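Local coordinates for spermidine N(1)-acetyltransferase (Thermoplasma acidophilum, PDB 3NE7), which catalyses transfer of an acetyl group from acetyl-CoA to polyamines such as spermidine, releasing CoA and thereby limiting polyamine toxicity, at residues M1-R6 with A68-T73; A87-L92 with C123-H128. All coordinates share one frame; numbering follows the deposited sequence.

Contact 1: M1-R6 with A68-T73; sequences MSIEIR and AFADST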
HETATM    1  N   MSE A   1      -8.150  17.210  12.013  1.00 81.80           N
HETATM    2  CA  MSE A   1      -7.986  15.791  12.456  1.00 81.47           C
HETATM    3  C   MSE A   1      -6.519  15.434  12.714  1.00 78.42           C
HETATM    4  O   MSE A   1      -5.602  15.959  12.065  1.00 77.65           O
HETATM    5  CB  MSE A   1      -8.576  14.808  11.423  1.00 80.41           C
HETATM    6  CG  MSE A   1      -8.078  15.022   9.983  1.00 83.23           C
HETATM    7 SE   MSE A   1      -8.024  13.405   8.803  1.00 94.09          SE
HETATM    8  CE  MSE A   1      -7.050  14.251   7.282  1.00 86.89           C
ATOM      9  N   SER A   2      -6.322  14.522  13.656  1.00 76.33           N
ATOM     10  CA  SER A   2      -5.000  14.080  14.046  1.00 73.95           C
ATOM     11  C   SER A   2      -4.637  12.722  13.395  1.00 69.26           C
ATOM     12  O   SER A   2      -5.157  11.668  13.791  1.00 68.94           O
ATOM     13  CB  SER A   2      -4.943  13.964  15.560  1.00 76.86           C
ATOM     14  OG  SER A   2      -3.637  13.633  15.975  1.00 76.93           O
ATOM     15  N   ILE A   3      -3.726  12.776  12.424  1.00 64.22           N
ATOM     16  CA  ILE A   3      -3.315  11.607  11.633  1.00 59.86           C
ATOM     17  C   ILE A   3      -1.895  11.183  12.011  1.00 57.91           C
ATOM     18  O   ILE A   3      -0.959  11.975  11.848  1.00 58.13           O
ATOM     19  CB  ILE A   3      -3.389  11.874  10.096  1.00 57.65           C
ATOM     20  CG1 ILE A   3      -3.133  13.378   9.779  1.00 59.19           C
ATOM     21  CG2 ILE A   3      -4.731  11.400   9.575  1.00 55.42           C
ATOM     22  CD1 ILE A   3      -2.869  13.760   8.268  1.00 57.11           C
ATOM     23  N   GLU A   4      -1.744   9.953  12.524  1.00 54.65           N
ATOM     24  CA  GLU A   4      -0.444   9.436  12.956  1.00 53.14           C
ATOM     25  C   GLU A   4      -0.010   8.285  12.035  1.00 48.43           C
ATOM     26  O   GLU A   4      -0.834   7.449  11.656  1.00 46.54           O
ATOM     27  CB  GLU A   4      -0.497   8.925  14.405  1.00 55.55           C
ATOM     28  CG  GLU A   4      -1.172   9.851  15.424  1.00 61.17           C
ATOM     29  CD  GLU A   4      -0.183  10.723  16.230  1.00 66.72           C
ATOM     30  OE1 GLU A   4       0.467  10.182  17.168  1.00 68.53           O
ATOM     31  OE2 GLU A   4      -0.088  11.954  15.943  1.00 68.80           O
ATOM     32  N   ILE A   5       1.283   8.250  11.695  1.00 45.41           N
ATOM     33  CA  ILE A   5       1.892   7.176  10.914  1.00 41.38           C
ATOM     34  C   ILE A   5       2.872   6.354  11.759  1.00 41.02           C
ATOM     35  O   ILE A   5       3.804   6.902  12.339  1.00 41.66           O
ATOM     36  CB  ILE A   5       2.752   7.680   9.716  1.00 39.99           C
ATOM     37  CG1 ILE A   5       2.016   8.701   8.838  1.00 40.54           C
ATOM     38  CG2 ILE A   5       3.273   6.485   8.933  1.00 34.32           C
ATOM     39  CD1 ILE A   5       0.687   8.297   8.312  1.00 41.83           C
ATOM     40  N   ARG A   6       2.695   5.038  11.763  1.00 38.90           N
ATOM     41  CA  ARG A   6       3.626   4.122  12.429  1.00 38.70           C
ATOM     42  C   ARG A   6       3.499   2.691  11.919  1.00 35.98           C
ATOM     43  O   ARG A   6       2.509   2.314  11.284  1.00 33.27           O
ATOM     44  CB  ARG A   6       3.371   4.113  13.946  1.00 41.24           C
ATOM     45  CG  ARG A   6       1.987   3.617  14.322  1.00 41.98           C
ATOM     46  CD  ARG A   6       1.780   3.472  15.834  1.00 43.81           C
ATOM     47  NE  ARG A   6       0.410   3.041  16.113  1.00 43.82           N
ATOM     48  CZ  ARG A   6      -0.607   3.847  16.452  1.00 47.27           C
ATOM     49  NH1 ARG A   6      -1.820   3.329  16.661  1.00 45.63           N
ATOM     50  NH2 ARG A   6      -0.433   5.168  16.609  1.00 48.92           N
ATOM     51  N   ALA A  68      -1.813   4.583   8.750  1.00 30.91           N
ATOM     52  CA  ALA A  68      -2.283   5.917   9.002  1.00 32.79           C
ATOM     53  C   ALA A  68      -3.425   5.758   9.966  1.00 34.68           C
ATOM     54  O   ALA A  68      -4.376   5.064   9.667  1.00 34.79           O
ATOM     55  CB  ALA A  68      -2.778   6.576   7.681  1.00 31.02           C
ATOM     56  N   PHE A  69      -3.336   6.435  11.101  1.00 38.15           N
ATOM     57  CA  PHE A  69      -4.312   6.305  12.179  1.00 41.00           C
ATOM     58  C   PHE A  69      -4.906   7.657  12.469  1.00 43.39           C
ATOM     59  O   PHE A  69      -4.174   8.588  12.767  1.00 44.72           O
ATOM     60  CB  PHE A  69      -3.652   5.818  13.461  1.00 42.48           C
ATOM     61  CG  PHE A  69      -3.077   4.417  13.388  1.00 40.56           C
ATOM     62  CD1 PHE A  69      -1.833   4.191  12.820  1.00 39.31           C
ATOM     63  CD2 PHE A  69      -3.752   3.344  13.950  1.00 41.26           C
ATOM     64  CE1 PHE A  69      -1.287   2.935  12.793  1.00 38.07           C
ATOM     65  CE2 PHE A  69      -3.207   2.082  13.929  1.00 40.12           C
ATOM     66  CZ  PHE A  69      -1.975   1.879  13.358  1.00 39.15           C
ATOM     67  N   ALA A  70      -6.222   7.765  12.366  1.00 44.72           N
ATOM     68  CA  ALA A  70      -6.905   9.017  12.621  1.00 46.97           C
ATOM     69  C   ALA A  70      -7.494   8.889  14.019  1.00 50.17           C
ATOM     70  O   ALA A  70      -8.320   8.003  14.275  1.00 50.13           O
ATOM     71  CB  ALA A  70      -7.986   9.273  11.567  1.00 46.07           C
ATOM     72  N   ASP A  71      -7.025   9.741  14.930  1.00 52.85           N
ATOM     73  CA  ASP A  71      -7.405   9.656  16.338  1.00 56.67           C
ATOM     74  C   ASP A  71      -7.434   8.219  16.846  1.00 56.65           C
ATOM     75  O   ASP A  71      -8.398   7.781  17.476  1.00 58.80           O
ATOM     76  CB  ASP A  71      -8.746  10.350  16.575  1.00 58.78           C
ATOM     77  CG  ASP A  71      -8.652  11.842  16.370  1.00 61.70           C
ATOM     78  OD1 ASP A  71      -8.512  12.285  15.195  1.00 60.41           O
ATOM     79  OD2 ASP A  71      -8.695  12.571  17.396  1.00 67.83           O
ATOM     80  N   SER A  72      -6.355   7.500  16.565  1.00 54.60           N
ATOM     81  CA  SER A  72      -6.147   6.139  17.064  1.00 54.28           C
ATOM     82  C   SER A  72      -6.850   5.031  16.270  1.00 51.04           C
ATOM     83  O   SER A  72      -6.804   3.889  16.687  1.00 51.26           O
ATOM     84  CB  SER A  72      -6.536   6.047  18.540  1.00 58.10           C
ATOM     85  OG  SER A  72      -6.163   4.782  19.110  1.00 61.90           O
ATOM     86  N   THR A  73      -7.464   5.359  15.135  1.00 47.64           N
ATOM     87  CA  THR A  73      -8.189   4.393  14.303  1.00 45.08           C
ATOM     88  C   THR A  73      -7.544   4.265  12.931  1.00 41.10           C
ATOM     89  O   THR A  73      -7.393   5.258  12.241  1.00 39.48           O
ATOM     90  CB  THR A  73      -9.635   4.880  14.066  1.00 46.32           C
ATOM     91  OG1 THR A  73     -10.320   4.957  15.319  1.00 49.79           O
ATOM     92  CG2 THR A  73     -10.400   3.950  13.105  1.00 44.77           C
TER
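The guanidinium of R6 lies flat over one face of the F69 ring, its plane 23° from the ring plane, while E4 O sits at the ring edge, in plane, 3.6 Å from CD1. The stack closes one end of an antiparallel pairing between the outermost strand 3-7 of the GNAT sheet and strand 63-70. R6 CZ stands 3.7 Å from the centroid of the F69 ring and 5° off its normal, which fits a cation-pi interaction; R6 NH1 approaches closest, 3.3 Å from F69 CE2. With chi1 at 62°, R6 CG falls between the backbone N and the carbonyl carbon, and the extended chain beyond it passes across F69 at about a right angle. An isoleucine in place of F69 would probably leave the guanidinium without its flat aromatic support, freer to turn into solvent. E4 and F69 form the hydrogen-bonded pair, E4 N to F69 O and F69 N to E4 O both at 2.8 Å. On the other face of the sheet, I5 CD1 packs 3.9 Å from A68 CB, and both residues touch helix 103-117, at L107 and I103 respectively. A type I' turn from A70 to T73 then leads into strand 73-83. At the second residue of the turn, D71 N donates to S2 O at 2.9 Å, and D71 OD1 receives a weak bond of 3.5 Å from S2 N.

Contact 2: A87-L92 with C123-H128; sequences AELLRL and CRLYVH. With COA (coenzyme A), chain C; BME (beta-mercaptoethanol), chain D; SO4 (sulfate ion), chain F.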
ATOM      1  N   ALA A  87      13.087  -1.521  -3.635  1.00 36.16           N
ATOM      2  CA  ALA A  87      11.789  -1.669  -2.990  1.00 34.38           C
ATOM      3  C   ALA A  87      10.708  -1.846  -4.037  1.00 33.14           C
ATOM      4  O   ALA A  87      10.761  -1.244  -5.104  1.00 34.38           O
ATOM      5  CB  ALA A  87      11.452  -0.440  -2.114  1.00 32.35           C
ATOM      6  N   GLU A  88       9.728  -2.658  -3.708  1.00 32.17           N
ATOM      7  CA  GLU A  88       8.507  -2.713  -4.425  1.00 32.15           C
ATOM      8  C   GLU A  88       7.332  -2.255  -3.525  1.00 30.24           C
ATOM      9  O   GLU A  88       7.126  -2.717  -2.399  1.00 29.59           O
ATOM     10  CB  GLU A  88       8.274  -4.126  -5.011  1.00 32.55           C
ATOM     11  CG  GLU A  88       6.899  -4.223  -5.724  1.00 34.81           C
ATOM     12  CD  GLU A  88       6.516  -5.653  -6.215  1.00 40.88           C
ATOM     13  OE1 GLU A  88       7.417  -6.484  -6.484  1.00 43.92           O
ATOM     14  OE2 GLU A  88       5.294  -5.921  -6.355  1.00 43.63           O
ATOM     15  N   LEU A  89       6.531  -1.349  -4.049  1.00 30.37           N
ATOM     16  CA  LEU A  89       5.386  -0.879  -3.329  1.00 29.34           C
ATOM     17  C   LEU A  89       4.275  -1.879  -3.623  1.00 29.17           C
ATOM     18  O   LEU A  89       3.675  -1.859  -4.696  1.00 28.69           O
ATOM     19  CB  LEU A  89       5.080   0.546  -3.754  1.00 30.53           C
ATOM     20  CG  LEU A  89       4.347   1.503  -2.794  1.00 29.72           C
ATOM     21  CD1 LEU A  89       3.967   2.706  -3.584  1.00 29.11           C
ATOM     22  CD2 LEU A  89       3.115   0.887  -2.286  1.00 31.82           C
ATOM     23  N   LEU A  90       4.049  -2.800  -2.679  1.00 28.32           N
ATOM     24  CA  LEU A  90       2.988  -3.816  -2.814  1.00 28.33           C
ATOM     25  C   LEU A  90       1.552  -3.289  -2.709  1.00 27.27           C
ATOM     26  O   LEU A  90       0.666  -3.697  -3.475  1.00 27.10           O
ATOM     27  CB  LEU A  90       3.133  -4.869  -1.720  1.00 28.46           C
ATOM     28  CG  LEU A  90       4.390  -5.715  -1.740  1.00 31.70           C
ATOM     29  CD1 LEU A  90       4.325  -6.697  -0.569  1.00 34.57           C
ATOM     30  CD2 LEU A  90       4.505  -6.460  -3.099  1.00 31.25           C
ATOM     31  N   ARG A  91       1.319  -2.438  -1.709  1.00 25.69           N
ATOM     32  CA  ARG A  91      -0.034  -2.040  -1.321  1.00 25.09           C
ATOM     33  C   ARG A  91      -0.046  -0.624  -0.736  1.00 23.89           C
ATOM     34  O   ARG A  91       0.844  -0.258   0.015  1.00 23.38           O
ATOM     35  CB  ARG A  91      -0.566  -2.984  -0.270  1.00 25.48           C
ATOM     36  CG  ARG A  91      -0.751  -4.401  -0.758  1.00 28.60           C
ATOM     37  CD  ARG A  91      -1.094  -5.328   0.369  1.00 29.79           C
ATOM     38  NE  ARG A  91      -1.337  -6.669  -0.152  1.00 34.57           N
ATOM     39  CZ  ARG A  91      -1.197  -7.816   0.526  1.00 35.80           C
ATOM     40  NH1 ARG A  91      -1.492  -8.951  -0.098  1.00 39.99           N
ATOM     41  NH2 ARG A  91      -0.747  -7.857   1.777  1.00 31.10           N
ATOM     42  N   LEU A  92      -1.055   0.142  -1.131  1.00 22.19           N
ATOM     43  CA  LEU A  92      -1.322   1.439  -0.599  1.00 21.45           C
ATOM     44  C   LEU A  92      -2.820   1.653  -0.779  1.00 20.98           C
ATOM     45  O   LEU A  92      -3.295   1.830  -1.900  1.00 19.80           O
ATOM     46  CB  LEU A  92      -0.520   2.486  -1.371  1.00 21.62           C
ATOM     47  CG  LEU A  92      -0.681   3.956  -1.016  1.00 21.90           C
ATOM     48  CD1 LEU A  92      -0.509   4.222   0.475  1.00 20.97           C
ATOM     49  CD2 LEU A  92       0.285   4.819  -1.861  1.00 20.53           C
ATOM     50  N   CYS A 123      12.258   2.498  -6.267  1.00 38.70           N
ATOM     51  CA  CYS A 123      10.963   1.926  -5.940  1.00 36.68           C
ATOM     52  C   CYS A 123      10.238   1.583  -7.248  1.00 34.99           C
ATOM     53  O   CYS A 123      10.156   2.407  -8.130  1.00 33.94           O
ATOM     54  CB  CYS A 123      10.141   2.926  -5.137  1.00 35.12           C
ATOM     55  SG  CYS A 123       8.610   2.221  -4.470  1.00 39.36           S
ATOM     56  N   ARG A 124       9.732   0.360  -7.369  1.00 34.20           N
ATOM     57  CA  ARG A 124       8.903  -0.035  -8.500  1.00 34.30           C
ATOM     58  C   ARG A 124       7.518  -0.475  -7.997  1.00 31.20           C
ATOM     59  O   ARG A 124       7.334  -0.854  -6.833  1.00 29.61           O
ATOM     60  CB  ARG A 124       9.602  -1.083  -9.396  1.00 37.08           C
ATOM     61  CG  ARG A 124      10.703  -1.889  -8.700  1.00 44.59           C
ATOM     62  CD  ARG A 124      11.450  -2.906  -9.614  1.00 52.25           C
ATOM     63  NE  ARG A 124      10.581  -3.984 -10.114  1.00 56.54           N
ATOM     64  CZ  ARG A 124      10.082  -4.073 -11.352  1.00 61.18           C
ATOM     65  NH1 ARG A 124      10.374  -3.164 -12.288  1.00 61.79           N
ATOM     66  NH2 ARG A 124       9.311  -5.115 -11.664  1.00 62.99           N
ATOM     67  N   LEU A 125       6.511  -0.358  -8.847  1.00 30.12           N
ATOM     68  CA  LEU A 125       5.167  -0.767  -8.446  1.00 27.95           C
ATOM     69  C   LEU A 125       4.362  -1.285  -9.605  1.00 28.98           C
ATOM     70  O   LEU A 125       4.671  -0.985 -10.753  1.00 29.48           O
ATOM     71  CB  LEU A 125       4.440   0.371  -7.758  1.00 26.30           C
ATOM     72  CG  LEU A 125       4.118   1.649  -8.537  1.00 24.67           C
ATOM     73  CD1 LEU A 125       2.852   1.442  -9.382  1.00 23.67           C
ATOM     74  CD2 LEU A 125       3.919   2.785  -7.528  1.00 21.29           C
ATOM     75  N   TYR A 126       3.312  -2.047  -9.287  1.00 29.32           N
ATOM     76  CA  TYR A 126       2.358  -2.548 -10.302  1.00 30.67           C
ATOM     77  C   TYR A 126       0.999  -1.898 -10.093  1.00 29.07           C
ATOM     78  O   TYR A 126       0.411  -1.968  -9.002  1.00 28.35           O
ATOM     79  CB  TYR A 126       2.236  -4.075 -10.207  1.00 31.85           C
ATOM     80  CG  TYR A 126       3.456  -4.836 -10.719  1.00 34.59           C
ATOM     81  CD1 TYR A 126       3.404  -5.594 -11.920  1.00 36.87           C
ATOM     82  CD2 TYR A 126       4.653  -4.812 -10.014  1.00 37.49           C
ATOM     83  CE1 TYR A 126       4.534  -6.299 -12.384  1.00 38.42           C
ATOM     84  CE2 TYR A 126       5.792  -5.506 -10.460  1.00 38.86           C
ATOM     85  CZ  TYR A 126       5.723  -6.246 -11.642  1.00 42.27           C
ATOM     86  OH  TYR A 126       6.856  -6.924 -12.044  1.00 45.63           O
ATOM     87  N   VAL A 127       0.496  -1.216 -11.115  1.00 28.05           N
ATOM     88  CA  VAL A 127      -0.814  -0.585 -10.983  1.00 25.56           C
ATOM     89  C   VAL A 127      -1.649  -0.983 -12.165  1.00 26.65           C
ATOM     90  O   VAL A 127      -1.179  -0.933 -13.291  1.00 27.40           O
ATOM     91  CB  VAL A 127      -0.699   0.945 -10.878  1.00 25.15           C
ATOM     92  CG1 VAL A 127      -0.006   1.554 -12.124  1.00 24.44           C
ATOM     93  CG2 VAL A 127      -2.087   1.562 -10.617  1.00 23.23           C
ATOM     94  N   HIS A 128      -2.872  -1.420 -11.891  1.00 26.79           N
ATOM     95  CA  HIS A 128      -3.818  -1.774 -12.936  1.00 28.68           C
ATOM     96  C   HIS A 128      -4.053  -0.558 -13.843  1.00 28.73           C
ATOM     97  O   HIS A 128      -4.306   0.536 -13.359  1.00 27.43           O
ATOM     98  CB  HIS A 128      -5.144  -2.268 -12.336  1.00 28.61           C
ATOM     99  CG  HIS A 128      -5.960  -3.077 -13.290  1.00 29.24           C
ATOM    100  ND1 HIS A 128      -6.739  -2.502 -14.274  1.00 30.34           N
ATOM    101  CD2 HIS A 128      -6.125  -4.420 -13.411  1.00 30.02           C
ATOM    102  CE1 HIS A 128      -7.340  -3.459 -14.969  1.00 31.06           C
ATOM    103  NE2 HIS A 128      -6.971  -4.629 -14.477  1.00 32.69           N
TER
HETATM  104  N1A COA C 161     -11.110  10.382  -6.694  1.00 26.10           N
HETATM  105  C2A COA C 161     -10.347  10.618  -7.788  1.00 23.94           C
HETATM  106  N3A COA C 161      -9.012  10.836  -7.708  1.00 23.13           N
HETATM  107  C4A COA C 161      -8.397  10.823  -6.487  1.00 24.80           C
HETATM  108  C5A COA C 161      -9.228  10.571  -5.288  1.00 22.47           C
HETATM  109  C6A COA C 161     -10.577  10.360  -5.444  1.00 24.91           C
HETATM  110  N6A COA C 161     -11.349  10.129  -4.362  1.00 25.44           N
HETATM  111  N7A COA C 161      -8.401  10.591  -4.242  1.00 23.97           N
HETATM  112  C8A COA C 161      -7.152  10.849  -4.700  1.00 23.84           C
HETATM  113  N9A COA C 161      -7.133  10.983  -6.034  1.00 23.63           N
HETATM  114  C1B COA C 161      -5.913  11.206  -6.845  1.00 23.05           C
HETATM  115  C2B COA C 161      -6.017  12.356  -7.838  1.00 23.83           C
HETATM  116  O2B COA C 161      -5.129  12.106  -8.947  1.00 24.96           O
HETATM  117  C3B COA C 161      -5.624  13.516  -6.936  1.00 21.71           C
HETATM  118  O3B COA C 161      -5.148  14.670  -7.566  1.00 19.91           O
HETATM  119  P3B COA C 161      -6.126  15.894  -7.935  1.00 21.93           P
HETATM  120  O7A COA C 161      -6.175  16.815  -6.718  1.00 21.90           O
HETATM  121  O8A COA C 161      -7.439  15.299  -8.331  1.00 20.69           O
HETATM  122  O9A COA C 161      -5.372  16.488  -9.067  1.00 19.15           O
HETATM  123  C4B COA C 161      -4.571  12.927  -6.028  1.00 21.42           C
HETATM  124  O4B COA C 161      -4.818  11.525  -5.985  1.00 21.75           O
HETATM  125  C5B COA C 161      -4.639  13.526  -4.624  1.00 23.22           C
HETATM  126  O5B COA C 161      -3.495  13.071  -3.884  1.00 22.06           O
HETATM  127  P1A COA C 161      -3.573  12.658  -2.368  1.00 22.88           P
HETATM  128  O1A COA C 161      -4.629  13.460  -1.653  1.00 25.38           O
HETATM  129  O2A COA C 161      -2.163  12.708  -1.920  1.00 22.83           O
HETATM  130  O3A COA C 161      -4.062  11.133  -2.523  1.00 22.78           O
HETATM  131  P2A COA C 161      -4.614  10.142  -1.379  1.00 19.81           P
HETATM  132  O4A COA C 161      -6.084   9.862  -1.712  1.00 18.51           O
HETATM  133  O5A COA C 161      -4.277  10.685   0.007  1.00 22.41           O
HETATM  134  O6A COA C 161      -3.840   8.764  -1.651  1.00 20.51           O
HETATM  135  CBP COA C 161      -4.401   6.790  -2.974  1.00 16.65           C
HETATM  136  CCP COA C 161      -3.860   8.193  -2.990  1.00 18.15           C
HETATM  137  CDP COA C 161      -4.215   6.124  -4.353  1.00 14.73           C
HETATM  138  CEP COA C 161      -3.631   6.003  -1.957  1.00 13.05           C
HETATM  139  CAP COA C 161      -5.851   6.816  -2.457  1.00 17.74           C
HETATM  140  OAP COA C 161      -6.617   7.709  -3.268  1.00 20.83           O
HETATM  141  C9P COA C 161      -6.444   5.411  -2.445  1.00 20.03           C
HETATM  142  O9P COA C 161      -6.319   4.702  -1.451  1.00 18.99           O
HETATM  143  N8P COA C 161      -7.047   4.978  -3.546  1.00 19.02           N
HETATM  144  C7P COA C 161      -7.684   3.672  -3.744  1.00 23.16           C
HETATM  145  C6P COA C 161      -6.673   2.515  -3.775  1.00 23.66           C
HETATM  146  C5P COA C 161      -5.615   2.667  -4.853  1.00 27.13           C
HETATM  147  O5P COA C 161      -5.914   3.039  -5.996  1.00 30.69           O
HETATM  148  N4P COA C 161      -4.382   2.372  -4.455  1.00 26.30           N
HETATM  149  C3P COA C 161      -3.070   2.424  -5.100  0.50 26.83           C
HETATM  150  C2P COA C 161      -3.037   1.444  -6.259  0.50 29.56           C
HETATM  151  S1P COA C 161      -3.139  -0.251  -5.660  0.50 30.52           S
HETATM  152  C1  BME D 162       0.683  -1.185  -5.786  1.00 41.46           C
HETATM  153  C2  BME D 162       0.222  -0.479  -4.531  1.00 41.17           C
HETATM  154  O1  BME D 162       0.462  -0.269  -6.828  1.00 43.25           O
HETATM  155  S2  BME D 162      -1.576  -0.576  -4.496  0.80 40.20           S
HETATM  156  S   SO4 F 164      -2.189  -7.786  -3.765  1.00 49.19           S
HETATM  157  O1  SO4 F 164      -2.569  -9.083  -3.235  1.00 51.02           O
HETATM  158  O2  SO4 F 164      -2.298  -7.912  -5.198  1.00 52.59           O
HETATM  159  O3  SO4 F 164      -3.033  -6.691  -3.218  1.00 50.42           O
HETATM  160  O4  SO4 F 164      -0.830  -7.454  -3.362  1.00 51.06           O
HETATM  161  O   HOH W   1       3.047  -3.155  -6.738  1.00 27.56           O
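Strands 86-94 and 122-128 are the two parallel strands of a beta-alpha-beta unit whose connection runs through helix 103-117, and they form the opening wedge of the acetyl-CoA site. They are joined at one end, where R124 N donates to A87 O at 3.0 Å. L89 N donates in turn to R124 O at 2.9 Å. Beyond that point they separate, with CA of R91 already 9.8 Å from CA of V127. A classic beta bulge at L90 and R91, both opposite E79 on strand 73-83, lies where the parting begins. A water spans the first step of the gap, donating to L89 O and accepting from Y126 N. On the buried face L89 and L125 lie side by side, pointing the same way, with CD1 of L89 3.9 Å from CD2 of L125; L89, L92 and L125 all touch Y138, the probable proton donor. On the opposite face the E88 carboxylate is turned 41° to the Y126 ring, OE2 lying near CD2. Farther out, where the wedge is wider, L92 O accepts a hydrogen bond from N4P of coenzyme A at 2.8 Å. The cofactor sulfur S1P is 2.0 Å from S2 of beta-mercaptoethanol, probably from the crystallisation liquor, a distance consistent with a mixed disulfide; the hydroxyl O1 of that molecule donates to Y126 O at 2.8 Å. R91 reaches a sulfate, probably of the same origin, edge-on, through weak bonds from NE and NH1, while its NH2 makes salt bridges to E79 and E53. Strands paired at one end, with a bulge and cofactor amide bonding where they part, are the hallmark of the GNAT fold's V-shaped cleft.

In the fold
Contact 1 and contact 2 belong to one mixed seven-stranded sheet and come in series along the chain, contact 1 closing before contact 2 opens. Their centres are 23 Å apart and their nearest atoms about 8 Å, so they do not touch. Strand 73-83 lies between them, flanked by 63-70 of contact 1 and 86-94 of contact 2. Helix 103-117 provides a second connection: it packs on I3, I5 and A68, and it links the two strands of contact 2. Contact 1 thus forms the sheet's N-terminal edge, at the surface, whereas contact 2, nearer the chain centre, opens the sheet for the cofactor.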